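Local coordinates for protein mercuric reductase (Metallosphaera sedula, PDB 4YWO) that probably reduces mercuric ion to elemental mercury at the expense of NADPH, using FAD as its redox cofactor, at residues A[26-31]-A[47-52]; A[30-35]-A[105-110]; A[140-145]-A[271-276]. All blocks are in the same frame, centred on the assembly; numbering follows the deposited sequence.

Interaction 1: A[26-31]-A[47-52]; sequences AGFAAM and GEIGGT. With FAD (flavin-adenine dinucleotide), chain B.
F28, on helix 25-36, and G50, in the type II beta turn from E48 to G51, bring their CA atoms within 7.6 Å, and no hydrogen bond joins the two segments. The gap is filled by the F28 ring, which projects toward the turn and carries the contact. I49 CG2 meets its edge, near the ring plane, 3.9 Å from F28 CZ, and the two side chains cross at about a right angle. The backbone of G50 approaches obliquely, with G50 N 4.1 Å from F28 CE1. The turn itself is closed by G51 N donating to E48 O over 3.2 Å, with G50 supplying the positive phi that its third position requires. Y23 also packs on the phenyl ring, and Y104 meets it edge-to-face.

Although they touch so sparingly, both segments grip the same cofactor. A26 N donates to FAD O1P at 3.2 Å in a fairly straight bond (161°). T52 holds the adenosine-side phosphate twice: T52 N reaches FAD O1A at 3.3 Å, and T52 OG1 reaches FAD O2A at 3.1 Å. The phosphate bound by A26 sits at the start of helix 25-36, whose N-terminus would probably offset part of its negative charge. The case illustrates the Rossmann-type dinucleotide-binding fold of the pyridine nucleotide-disulfide oxidoreductases, with G27 as the last glycine of a GxGxxG-like strand-turn-helix and a second, glycine-rich loop receiving the pyrophosphate from across the ligand.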
loop_
_atom_site.group_PDB
_atom_site.type_symbol
_atom_site.label_atom_id
_atom_site.label_comp_id
_atom_site.label_asym_id
_atom_site.label_seq_id
_atom_site.Cartn_x
_atom_site.Cartn_y
_atom_site.Cartn_z
ATOM N N ALA A 26 -13.991 19.807 -6.449
ATOM C CA ALA A 26 -13.306 20.887 -7.158
ATOM C C ALA A 26 -13.615 22.264 -6.535
ATOM O O ALA A 26 -12.727 23.113 -6.395
ATOM C CB ALA A 26 -13.574 20.843 -8.632
ATOM N N GLY A 27 -14.918 22.537 -6.279
ATOM C CA GLY A 27 -15.306 23.808 -5.787
ATOM C C GLY A 27 -14.797 24.096 -4.381
ATOM O O GLY A 27 -14.355 25.217 -4.081
ATOM N N PHE A 28 -14.802 23.044 -3.574
ATOM C CA PHE A 28 -14.164 23.212 -2.260
ATOM C C PHE A 28 -12.689 23.497 -2.282
ATOM O O PHE A 28 -12.212 24.381 -1.491
ATOM C CB PHE A 28 -14.429 22.004 -1.300
ATOM C CG PHE A 28 -15.593 22.232 -0.405
ATOM C CD1 PHE A 28 -16.890 22.025 -0.854
ATOM C CD2 PHE A 28 -15.441 22.710 0.887
ATOM C CE1 PHE A 28 -17.994 22.240 -0.057
ATOM C CE2 PHE A 28 -16.533 22.958 1.678
ATOM C CZ PHE A 28 -17.815 22.722 1.248
ATOM N N ALA A 29 -11.961 22.813 -3.128
ATOM C CA ALA A 29 -10.561 23.040 -3.300
ATOM C C ALA A 29 -10.317 24.469 -3.773
ATOM O O ALA A 29 -9.426 25.158 -3.240
ATOM C CB ALA A 29 -9.997 22.044 -4.216
ATOM N N ALA A 30 -11.186 24.971 -4.701
ATOM C CA ALA A 30 -11.069 26.341 -5.133
ATOM C C ALA A 30 -11.322 27.295 -4.007
ATOM O O ALA A 30 -10.637 28.321 -3.940
ATOM C CB ALA A 30 -12.058 26.578 -6.306
ATOM N N MET A 31 -12.291 27.053 -3.153
ATOM C CA MET A 31 -12.647 27.926 -2.080
ATOM C C MET A 31 -11.459 28.061 -1.129
ATOM O O MET A 31 -11.137 29.176 -0.615
ATOM C CB MET A 31 -13.820 27.456 -1.332
ATOM C CG MET A 31 -14.174 28.368 -0.170
ATOM S SD MET A 31 -15.136 27.516 1.072
ATOM C CE MET A 31 -14.270 26.056 1.639
ATOM N N GLY A 47 -27.910 21.388 -4.272
ATOM C CA GLY A 47 -27.748 20.000 -3.893
ATOM C C GLY A 47 -26.962 19.889 -2.581
ATOM O O GLY A 47 -26.666 20.879 -1.875
ATOM N N GLU A 48 -26.734 18.628 -2.173
ATOM C CA GLU A 48 -26.021 18.378 -0.928
ATOM C C GLU A 48 -24.618 18.971 -0.925
ATOM O O GLU A 48 -23.830 18.812 -1.881
ATOM C CB GLU A 48 -26.006 16.870 -0.582
ATOM C CG GLU A 48 -27.370 16.226 -0.500
ATOM C CD GLU A 48 -27.380 14.762 -0.077
ATOM O OE1 GLU A 48 -27.896 14.533 1.036
ATOM O OE2 GLU A 48 -26.971 13.846 -0.859
ATOM N N ILE A 49 -24.224 19.600 0.161
ATOM C CA ILE A 49 -22.885 20.121 0.310
ATOM C C ILE A 49 -21.861 18.962 0.189
ATOM O O ILE A 49 -22.053 17.861 0.653
ATOM C CB ILE A 49 -22.716 20.785 1.729
ATOM C CG1 ILE A 49 -23.669 21.995 1.897
ATOM C CG2 ILE A 49 -21.364 21.343 1.909
ATOM C CD1 ILE A 49 -23.222 23.152 1.063
ATOM N N GLY A 50 -20.796 19.222 -0.550
ATOM C CA GLY A 50 -19.763 18.215 -0.787
ATOM C C GLY A 50 -19.923 17.463 -2.068
ATOM O O GLY A 50 -18.977 16.815 -2.526
ATOM N N GLY A 51 -21.027 17.636 -2.772
ATOM C CA GLY A 51 -21.150 17.031 -4.061
ATOM C C GLY A 51 -21.143 15.523 -4.114
ATOM O O GLY A 51 -21.747 14.893 -3.242
ATOM N N THR A 52 -20.611 14.941 -5.174
ATOM C CA THR A 52 -20.797 13.561 -5.448
ATOM C C THR A 52 -20.010 12.635 -4.542
ATOM O O THR A 52 -20.580 11.632 -4.086
ATOM C CB THR A 52 -20.389 13.281 -6.911
ATOM O OG1 THR A 52 -21.340 14.003 -7.771
ATOM C CG2 THR A 52 -20.438 11.804 -7.248
HETATM P PA FAD B . -19.319 17.474 -8.229
HETATM O O1A FAD B . -18.826 17.096 -6.852
HETATM O O2A FAD B . -20.558 16.819 -8.790
HETATM O O5B FAD B . -19.530 19.069 -8.268
HETATM C C5B FAD B . -20.750 19.627 -8.750
HETATM C C4B FAD B . -21.492 20.296 -7.600
HETATM O O4B FAD B . -21.816 21.643 -7.954
HETATM C C3B FAD B . -22.790 19.571 -7.285
HETATM O O3B FAD B . -22.775 19.102 -5.934
HETATM C C2B FAD B . -23.899 20.587 -7.470
HETATM O O2B FAD B . -24.602 20.775 -6.237
HETATM C C1B FAD B . -23.224 21.884 -7.887
HETATM N N9A FAD B . -23.725 22.303 -9.220
HETATM C C8A FAD B . -23.762 21.534 -10.324
HETATM N N7A FAD B . -24.278 22.215 -11.379
HETATM C C5A FAD B . -24.583 23.454 -10.949
HETATM C C6A FAD B . -25.160 24.680 -11.549
HETATM N N6A FAD B . -25.524 24.718 -12.853
HETATM N N1A FAD B . -25.312 25.760 -10.750
HETATM C C2A FAD B . -24.954 25.735 -9.452
HETATM N N3A FAD B . -24.424 24.658 -8.844
HETATM C C4A FAD B . -24.217 23.507 -9.526
HETATM N N1 FAD B . -13.487 9.025 -7.625
HETATM C C2 FAD B . -12.375 8.580 -6.988
HETATM O O2 FAD B . -11.310 9.221 -7.119
HETATM N N3 FAD B . -12.372 7.476 -6.219
HETATM C C4 FAD B . -13.469 6.735 -6.028
HETATM O O4 FAD B . -13.434 5.713 -5.307
HETATM C C4X FAD B . -14.729 7.153 -6.691
HETATM N N5 FAD B . -15.879 6.459 -6.549
HETATM C C5X FAD B . -17.013 6.866 -7.167
HETATM C C6 FAD B . -18.185 6.137 -7.006
HETATM C C7 FAD B . -19.354 6.548 -7.637
HETATM C C7M FAD B . -20.623 5.756 -7.461
HETATM C C8 FAD B . -19.352 7.769 -8.486
HETATM C C8M FAD B . -20.620 8.212 -9.168
HETATM C C9 FAD B . -18.183 8.501 -8.649
HETATM C C9A FAD B . -17.015 8.091 -8.018
HETATM N N10 FAD B . -15.825 8.827 -8.179
HETATM C C10 FAD B . -14.664 8.375 -7.522
HETATM C "C1'" FAD B . -15.794 10.034 -9.009
HETATM C "C2'" FAD B . -15.811 11.267 -8.113
HETATM O "O2'" FAD B . -16.899 11.170 -7.187
HETATM C "C3'" FAD B . -15.958 12.539 -8.939
HETATM O "O3'" FAD B . -14.964 12.557 -9.970
HETATM C "C4'" FAD B . -15.805 13.778 -8.065
HETATM O "O4'" FAD B . -16.909 13.862 -7.157
HETATM C "C5'" FAD B . -15.749 15.043 -8.914
HETATM O "O5'" FAD B . -16.159 16.161 -8.130
HETATM P P FAD B . -16.591 17.540 -8.837
HETATM O O1P FAD B . -16.598 18.627 -7.787
HETATM O O2P FAD B . -15.765 17.709 -10.089
HETATM O O3P FAD B . -18.113 17.251 -9.272
#

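Interaction 2: A[30-35]-A[105-110]; sequences AMIKAN and EDLLSY
M31 and I32 of helix 25-36 pack on L107 and L108 of helix 87-110, two helices that run nearly parallel here (19° between their local axes) but remain 11.4 Å apart at closest approach. At such a separation long side chains must span the gap, and these four residues make the close part of the contact. M31 does so by reaching straight out from its helix and then turning its methyl at chi3 (56°). M31 SD comes to 4.0 Å from L108 CD2, the two chains crossing at about a right angle, while M31 CE bends toward the L107 backbone and lies 4.3 Å from L107 O. The CB of L108 faces away from helix 25-36, and only the end of the side chain returns to the sulfur. Beside this pair, the extended I32 meets L107 end methyl to end methyl, I32 CD1 to L107 CD1 at 4.1 Å.

Toward the C-terminal ends the contact opens out into its loose, solvent side. The N35 side chain comes no nearer than 5.5 Å, N35 OD1 to Y110 O, and Y110 is exposed to solvent. N35 instead turns back on its own helix: N35 ND2 donates to M31 O at 3.1 Å (151°), tilted out of the carbonyl plane, and that oxygen also accepts N35 N from the opposite face. The amide is fixed at its other end too, since N35 OD1 accepts from D112 N just beyond helix 87-110. Helix 25-36 lies between helix 87-110 on one face and, through A30 and A34, strand 16-21 (I20 and L18) and T325 of helix 314-330 on another.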
loop_
_atom_site.group_PDB
_atom_site.type_symbol
_atom_site.label_atom_id
_atom_site.label_comp_id
_atom_site.label_asym_id
_atom_site.label_seq_id
_atom_site.Cartn_x
_atom_site.Cartn_y
_atom_site.Cartn_z
ATOM N N ALA A 30 -11.186 24.971 -4.701
ATOM C CA ALA A 30 -11.069 26.341 -5.133
ATOM C C ALA A 30 -11.322 27.295 -4.007
ATOM O O ALA A 30 -10.637 28.321 -3.940
ATOM C CB ALA A 30 -12.058 26.578 -6.306
ATOM N N MET A 31 -12.291 27.053 -3.153
ATOM C CA MET A 31 -12.647 27.926 -2.080
ATOM C C MET A 31 -11.459 28.061 -1.129
ATOM O O MET A 31 -11.137 29.176 -0.615
ATOM C CB MET A 31 -13.820 27.456 -1.332
ATOM C CG MET A 31 -14.174 28.368 -0.170
ATOM S SD MET A 31 -15.136 27.516 1.072
ATOM C CE MET A 31 -14.270 26.056 1.639
ATOM N N ILE A 32 -10.856 26.938 -0.888
ATOM C CA ILE A 32 -9.728 26.896 0.089
ATOM C C ILE A 32 -8.532 27.649 -0.468
ATOM O O ILE A 32 -7.970 28.521 0.240
ATOM C CB ILE A 32 -9.375 25.471 0.465
ATOM C CG1 ILE A 32 -10.537 24.905 1.206
ATOM C CG2 ILE A 32 -8.016 25.476 1.264
ATOM C CD1 ILE A 32 -10.391 23.423 1.468
ATOM N N LYS A 33 -8.178 27.376 -1.707
ATOM C CA LYS A 33 -7.141 28.072 -2.377
ATOM C C LYS A 33 -7.377 29.551 -2.425
ATOM O O LYS A 33 -6.428 30.323 -2.303
ATOM C CB LYS A 33 -6.905 27.578 -3.737
ATOM C CG LYS A 33 -5.774 28.231 -4.471
ATOM C CD LYS A 33 -4.498 28.018 -3.641
ATOM C CE LYS A 33 -3.328 27.779 -4.585
ATOM N NZ LYS A 33 -2.128 27.129 -3.950
ATOM N N ALA A 34 -8.609 29.949 -2.688
ATOM C CA ALA A 34 -8.895 31.379 -2.735
ATOM C C ALA A 34 -8.588 32.070 -1.357
ATOM O O ALA A 34 -7.930 33.147 -1.341
ATOM C CB ALA A 34 -10.366 31.587 -3.126
ATOM N N ASN A 35 -9.013 31.460 -0.279
ATOM C CA ASN A 35 -8.733 31.940 1.089
ATOM C C ASN A 35 -7.239 32.063 1.336
ATOM O O ASN A 35 -6.795 33.056 1.936
ATOM C CB ASN A 35 -9.374 31.033 2.146
ATOM C CG ASN A 35 -10.751 31.432 2.494
ATOM O OD1 ASN A 35 -10.976 31.872 3.574
ATOM N ND2 ASN A 35 -11.715 31.242 1.606
ATOM N N GLU A 105 -19.040 20.723 5.648
ATOM C CA GLU A 105 -19.854 21.730 6.307
ATOM C C GLU A 105 -19.036 22.510 7.323
ATOM O O GLU A 105 -19.168 23.762 7.453
ATOM C CB GLU A 105 -21.077 21.095 6.979
ATOM C CG GLU A 105 -22.086 20.532 5.960
ATOM C CD GLU A 105 -23.126 19.462 6.437
ATOM O OE1 GLU A 105 -23.031 18.918 7.542
ATOM O OE2 GLU A 105 -24.050 19.157 5.639
ATOM N N ASP A 106 -18.165 21.849 8.062
ATOM C CA ASP A 106 -17.420 22.591 9.075
ATOM C C ASP A 106 -16.445 23.577 8.426
ATOM O O ASP A 106 -16.049 24.556 9.040
ATOM C CB ASP A 106 -16.625 21.661 10.007
ATOM C CG ASP A 106 -17.515 20.946 11.072
ATOM O OD1 ASP A 106 -18.707 21.251 11.277
ATOM O OD2 ASP A 106 -16.965 20.010 11.677
ATOM N N LEU A 107 -16.003 23.282 7.205
ATOM C CA LEU A 107 -15.077 24.185 6.505
ATOM C C LEU A 107 -15.716 25.515 6.069
ATOM O O LEU A 107 -14.985 26.497 5.847
ATOM C CB LEU A 107 -14.437 23.499 5.328
ATOM C CG LEU A 107 -13.625 22.258 5.670
ATOM C CD1 LEU A 107 -12.711 21.959 4.478
ATOM C CD2 LEU A 107 -12.893 22.453 6.968
ATOM N N LEU A 108 -17.023 25.517 5.903
ATOM C CA LEU A 108 -17.760 26.686 5.548
ATOM C C LEU A 108 -17.798 27.634 6.712
ATOM O O LEU A 108 -17.944 28.820 6.463
ATOM C CB LEU A 108 -19.180 26.373 5.108
ATOM C CG LEU A 108 -19.180 25.531 3.825
ATOM C CD1 LEU A 108 -20.579 25.029 3.531
ATOM C CD2 LEU A 108 -18.644 26.281 2.604
ATOM N N SER A 109 -17.641 27.135 7.948
ATOM C CA SER A 109 -17.441 28.028 9.137
ATOM C C SER A 109 -16.015 28.480 9.300
ATOM O O SER A 109 -15.789 29.589 9.669
ATOM C CB SER A 109 -17.798 27.346 10.459
ATOM O OG SER A 109 -19.049 26.753 10.391
ATOM N N TYR A 110 -15.062 27.604 9.052
ATOM C CA TYR A 110 -13.673 27.910 9.208
ATOM C C TYR A 110 -13.113 28.870 8.145
ATOM O O TYR A 110 -12.348 29.750 8.437
ATOM C CB TYR A 110 -12.847 26.619 9.252
ATOM C CG TYR A 110 -11.438 26.983 9.484
ATOM C CD1 TYR A 110 -11.067 27.594 10.692
ATOM C CD2 TYR A 110 -10.487 26.826 8.496
ATOM C CE1 TYR A 110 -9.779 28.012 10.886
ATOM C CE2 TYR A 110 -9.187 27.228 8.691
ATOM C CZ TYR A 110 -8.854 27.823 9.893
ATOM O OH TYR A 110 -7.583 28.222 10.084
#

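Interaction 3: A[140-145]-A[271-276]; sequences FVIATG and VDLGLE. With FAD (flavin-adenine dinucleotide), chain B.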
loop_
_atom_site.group_PDB
_atom_site.type_symbol
_atom_site.label_atom_id
_atom_site.label_comp_id
_atom_site.label_asym_id
_atom_site.label_seq_id
_atom_site.Cartn_x
_atom_site.Cartn_y
_atom_site.Cartn_z
ATOM N N PHE A 140 -14.192 33.487 -12.778
ATOM C CA PHE A 140 -15.043 32.330 -12.431
ATOM C C PHE A 140 -14.240 31.045 -12.489
ATOM O O PHE A 140 -13.416 30.805 -13.414
ATOM C CB PHE A 140 -16.256 32.131 -13.347
ATOM C CG PHE A 140 -17.312 33.208 -13.154
ATOM C CD1 PHE A 140 -17.118 34.430 -13.759
ATOM C CD2 PHE A 140 -18.481 32.977 -12.489
ATOM C CE1 PHE A 140 -18.090 35.432 -13.657
ATOM C CE2 PHE A 140 -19.449 34.001 -12.405
ATOM C CZ PHE A 140 -19.203 35.209 -12.917
ATOM N N VAL A 141 -14.599 30.121 -11.594
ATOM C CA VAL A 141 -14.189 28.740 -11.754
ATOM C C VAL A 141 -15.414 27.870 -11.816
ATOM O O VAL A 141 -16.256 27.895 -10.850
ATOM C CB VAL A 141 -13.289 28.309 -10.554
ATOM C CG1 VAL A 141 -13.021 26.786 -10.652
ATOM C CG2 VAL A 141 -12.013 29.125 -10.485
ATOM N N ILE A 142 -15.618 27.200 -12.937
ATOM C CA ILE A 142 -16.762 26.321 -13.118
ATOM C C ILE A 142 -16.386 24.917 -12.637
ATOM O O ILE A 142 -15.481 24.331 -13.219
ATOM C CB ILE A 142 -17.251 26.272 -14.576
ATOM C CG1 ILE A 142 -17.542 27.741 -15.058
ATOM C CG2 ILE A 142 -18.462 25.374 -14.740
ATOM C CD1 ILE A 142 -17.874 27.799 -16.491
ATOM N N ALA A 143 -17.181 24.393 -11.699
ATOM C CA ALA A 143 -16.867 23.059 -11.086
ATOM C C ALA A 143 -18.166 22.330 -10.784
ATOM O O ALA A 143 -18.495 21.957 -9.663
ATOM C CB ALA A 143 -16.127 23.360 -9.821
ATOM N N THR A 144 -18.992 22.120 -11.840
ATOM C CA THR A 144 -20.371 21.682 -11.676
ATOM C C THR A 144 -20.541 20.208 -11.823
ATOM O O THR A 144 -21.620 19.707 -11.672
ATOM C CB THR A 144 -21.287 22.386 -12.741
ATOM O OG1 THR A 144 -20.607 22.345 -14.035
ATOM C CG2 THR A 144 -21.475 23.811 -12.296
ATOM N N GLY A 145 -19.430 19.456 -11.962
ATOM C CA GLY A 145 -19.562 18.027 -11.939
ATOM C C GLY A 145 -20.180 17.372 -13.119
ATOM O O GLY A 145 -20.164 17.876 -14.218
ATOM N N VAL A 271 -23.188 20.701 -18.056
ATOM C CA VAL A 271 -22.797 21.856 -18.837
ATOM C C VAL A 271 -24.033 22.668 -19.307
ATOM O O VAL A 271 -23.870 23.531 -20.138
ATOM C CB VAL A 271 -21.882 21.505 -20.035
ATOM C CG1 VAL A 271 -20.567 20.929 -19.570
ATOM C CG2 VAL A 271 -22.540 20.530 -21.007
ATOM N N ASP A 272 -25.148 22.430 -18.713
ATOM C CA ASP A 272 -26.387 23.210 -19.014
ATOM C C ASP A 272 -26.391 24.488 -18.154
ATOM O O ASP A 272 -27.103 24.595 -17.147
ATOM C CB ASP A 272 -27.605 22.318 -18.785
ATOM C CG ASP A 272 -28.929 23.049 -19.157
ATOM O OD1 ASP A 272 -28.853 24.121 -19.804
ATOM O OD2 ASP A 272 -30.002 22.618 -18.720
ATOM N N LEU A 273 -25.534 25.419 -18.538
ATOM C CA LEU A 273 -25.134 26.551 -17.718
ATOM C C LEU A 273 -25.190 27.873 -18.438
ATOM O O LEU A 273 -24.621 28.876 -17.977
ATOM C CB LEU A 273 -23.614 26.394 -17.263
ATOM C CG LEU A 273 -23.263 25.116 -16.524
ATOM C CD1 LEU A 273 -21.784 25.016 -16.253
ATOM C CD2 LEU A 273 -24.043 25.043 -15.201
ATOM N N GLY A 274 -25.832 27.896 -19.627
ATOM C CA GLY A 274 -25.743 29.131 -20.399
ATOM C C GLY A 274 -24.383 29.529 -20.920
ATOM O O GLY A 274 -24.061 30.685 -21.033
ATOM N N LEU A 275 -23.535 28.538 -21.196
ATOM C CA LEU A 275 -22.161 28.774 -21.548
ATOM C C LEU A 275 -21.960 29.684 -22.752
ATOM O O LEU A 275 -21.009 30.455 -22.762
ATOM C CB LEU A 275 -21.423 27.424 -21.754
ATOM C CG LEU A 275 -21.345 26.561 -20.523
ATOM C CD1 LEU A 275 -20.699 25.229 -20.871
ATOM C CD2 LEU A 275 -20.597 27.204 -19.400
ATOM N N GLU A 276 -22.872 29.587 -23.715
ATOM C CA GLU A 276 -22.814 30.413 -24.898
ATOM C C GLU A 276 -22.926 31.923 -24.529
ATOM O O GLU A 276 -22.417 32.768 -25.232
ATOM C CB GLU A 276 -23.890 29.949 -25.916
ATOM C CG GLU A 276 -25.322 30.231 -25.448
ATOM C CD GLU A 276 -25.946 29.193 -24.519
ATOM O OE1 GLU A 276 -25.266 28.241 -24.012
ATOM O OE2 GLU A 276 -27.189 29.272 -24.264
HETATM P PA FAD B . -19.319 17.474 -8.229
HETATM O O1A FAD B . -18.826 17.096 -6.852
HETATM O O2A FAD B . -20.558 16.819 -8.790
HETATM O O5B FAD B . -19.530 19.069 -8.268
HETATM C C5B FAD B . -20.750 19.627 -8.750
HETATM C C4B FAD B . -21.492 20.296 -7.600
HETATM O O4B FAD B . -21.816 21.643 -7.954
HETATM C C3B FAD B . -22.790 19.571 -7.285
HETATM O O3B FAD B . -22.775 19.102 -5.934
HETATM C C2B FAD B . -23.899 20.587 -7.470
HETATM O O2B FAD B . -24.602 20.775 -6.237
HETATM C C1B FAD B . -23.224 21.884 -7.887
HETATM N N9A FAD B . -23.725 22.303 -9.220
HETATM C C8A FAD B . -23.762 21.534 -10.324
HETATM N N7A FAD B . -24.278 22.215 -11.379
HETATM C C5A FAD B . -24.583 23.454 -10.949
HETATM C C6A FAD B . -25.160 24.680 -11.549
HETATM N N6A FAD B . -25.524 24.718 -12.853
HETATM N N1A FAD B . -25.312 25.760 -10.750
HETATM C C2A FAD B . -24.954 25.735 -9.452
HETATM N N3A FAD B . -24.424 24.658 -8.844
HETATM C C4A FAD B . -24.217 23.507 -9.526
HETATM N N1 FAD B . -13.487 9.025 -7.625
HETATM C C2 FAD B . -12.375 8.580 -6.988
HETATM O O2 FAD B . -11.310 9.221 -7.119
HETATM N N3 FAD B . -12.372 7.476 -6.219
HETATM C C4 FAD B . -13.469 6.735 -6.028
HETATM O O4 FAD B . -13.434 5.713 -5.307
HETATM C C4X FAD B . -14.729 7.153 -6.691
HETATM N N5 FAD B . -15.879 6.459 -6.549
HETATM C C5X FAD B . -17.013 6.866 -7.167
HETATM C C6 FAD B . -18.185 6.137 -7.006
HETATM C C7 FAD B . -19.354 6.548 -7.637
HETATM C C7M FAD B . -20.623 5.756 -7.461
HETATM C C8 FAD B . -19.352 7.769 -8.486
HETATM C C8M FAD B . -20.620 8.212 -9.168
HETATM C C9 FAD B . -18.183 8.501 -8.649
HETATM C C9A FAD B . -17.015 8.091 -8.018
HETATM N N10 FAD B . -15.825 8.827 -8.179
HETATM C C10 FAD B . -14.664 8.375 -7.522
HETATM C "C1'" FAD B . -15.794 10.034 -9.009
HETATM C "C2'" FAD B . -15.811 11.267 -8.113
HETATM O "O2'" FAD B . -16.899 11.170 -7.187
HETATM C "C3'" FAD B . -15.958 12.539 -8.939
HETATM O "O3'" FAD B . -14.964 12.557 -9.970
HETATM C "C4'" FAD B . -15.805 13.778 -8.065
HETATM O "O4'" FAD B . -16.909 13.862 -7.157
HETATM C "C5'" FAD B . -15.749 15.043 -8.914
HETATM O "O5'" FAD B . -16.159 16.161 -8.130
HETATM P P FAD B . -16.591 17.540 -8.837
HETATM O O1P FAD B . -16.598 18.627 -7.787
HETATM O O2P FAD B . -15.765 17.709 -10.089
HETATM O O3P FAD B . -18.113 17.251 -9.272
#
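T144 OG1 is hydrogen-bonded to the carbonyl oxygen of N270, immediately ahead of segment 271-276, and L273 CD1 rests against the same hydroxyl oxygen at 3.7 Å, the two side chains meeting tip to tip. With chi1 at 44°, the hydroxyl sits between the backbone N and the carbonyl carbon, which leaves the methyl for the cofactor: T144 CG2 stands over the adenine ring, 3.4 Å from FAD C5A. One small side chain thereby links the loop 271-276 to the ligand. L273 CD1 serves a second neighbour as well, touching I142 CG2 at 3.7 Å as the I142 and L273 chains slide past one another in opposite directions. The other branch of I142 carries its CD1 to 4.0 Å from L275 CD2, so that the isoleucine is covered by two leucines of the same loop. All four of these residues are buried. Outside this apolar patch, D272 OD1 forms a salt bridge with R121. Past T144 the chain follows the cofactor, G145 CA lying 3.1 Å from FAD O3P. Strand 139-142 runs between strands 16-21 and 301-303 of the parallel sheet, bonded through V141 to the former and through F140 and I142 to the latter, while segment 271-276 belongs to the long loop between strands 267-269 and 301-303.

Interactions 1 and 2 start from the same helix, 25-36, share A30 and M31, and have centres about 10 Å apart; F28 and I49 of the first touch L108 of the second, so a continuous apolar layer runs from the cofactor loop to helix 87-110. Interaction 3 comes later in the chain, with its centre about 14 Å from that of interaction 1 and about 20 Å from that of interaction 2. It meets interaction 1 where A143 CB packs on A26 CB. Both touch FAD, interaction 1 at the pyrophosphate and interaction 3 mainly at the adenosine, with G145 also beside the pyrophosphate, whereas interaction 2 joins helix 25-36 to helix 87-110 within the dinucleotide-binding fold.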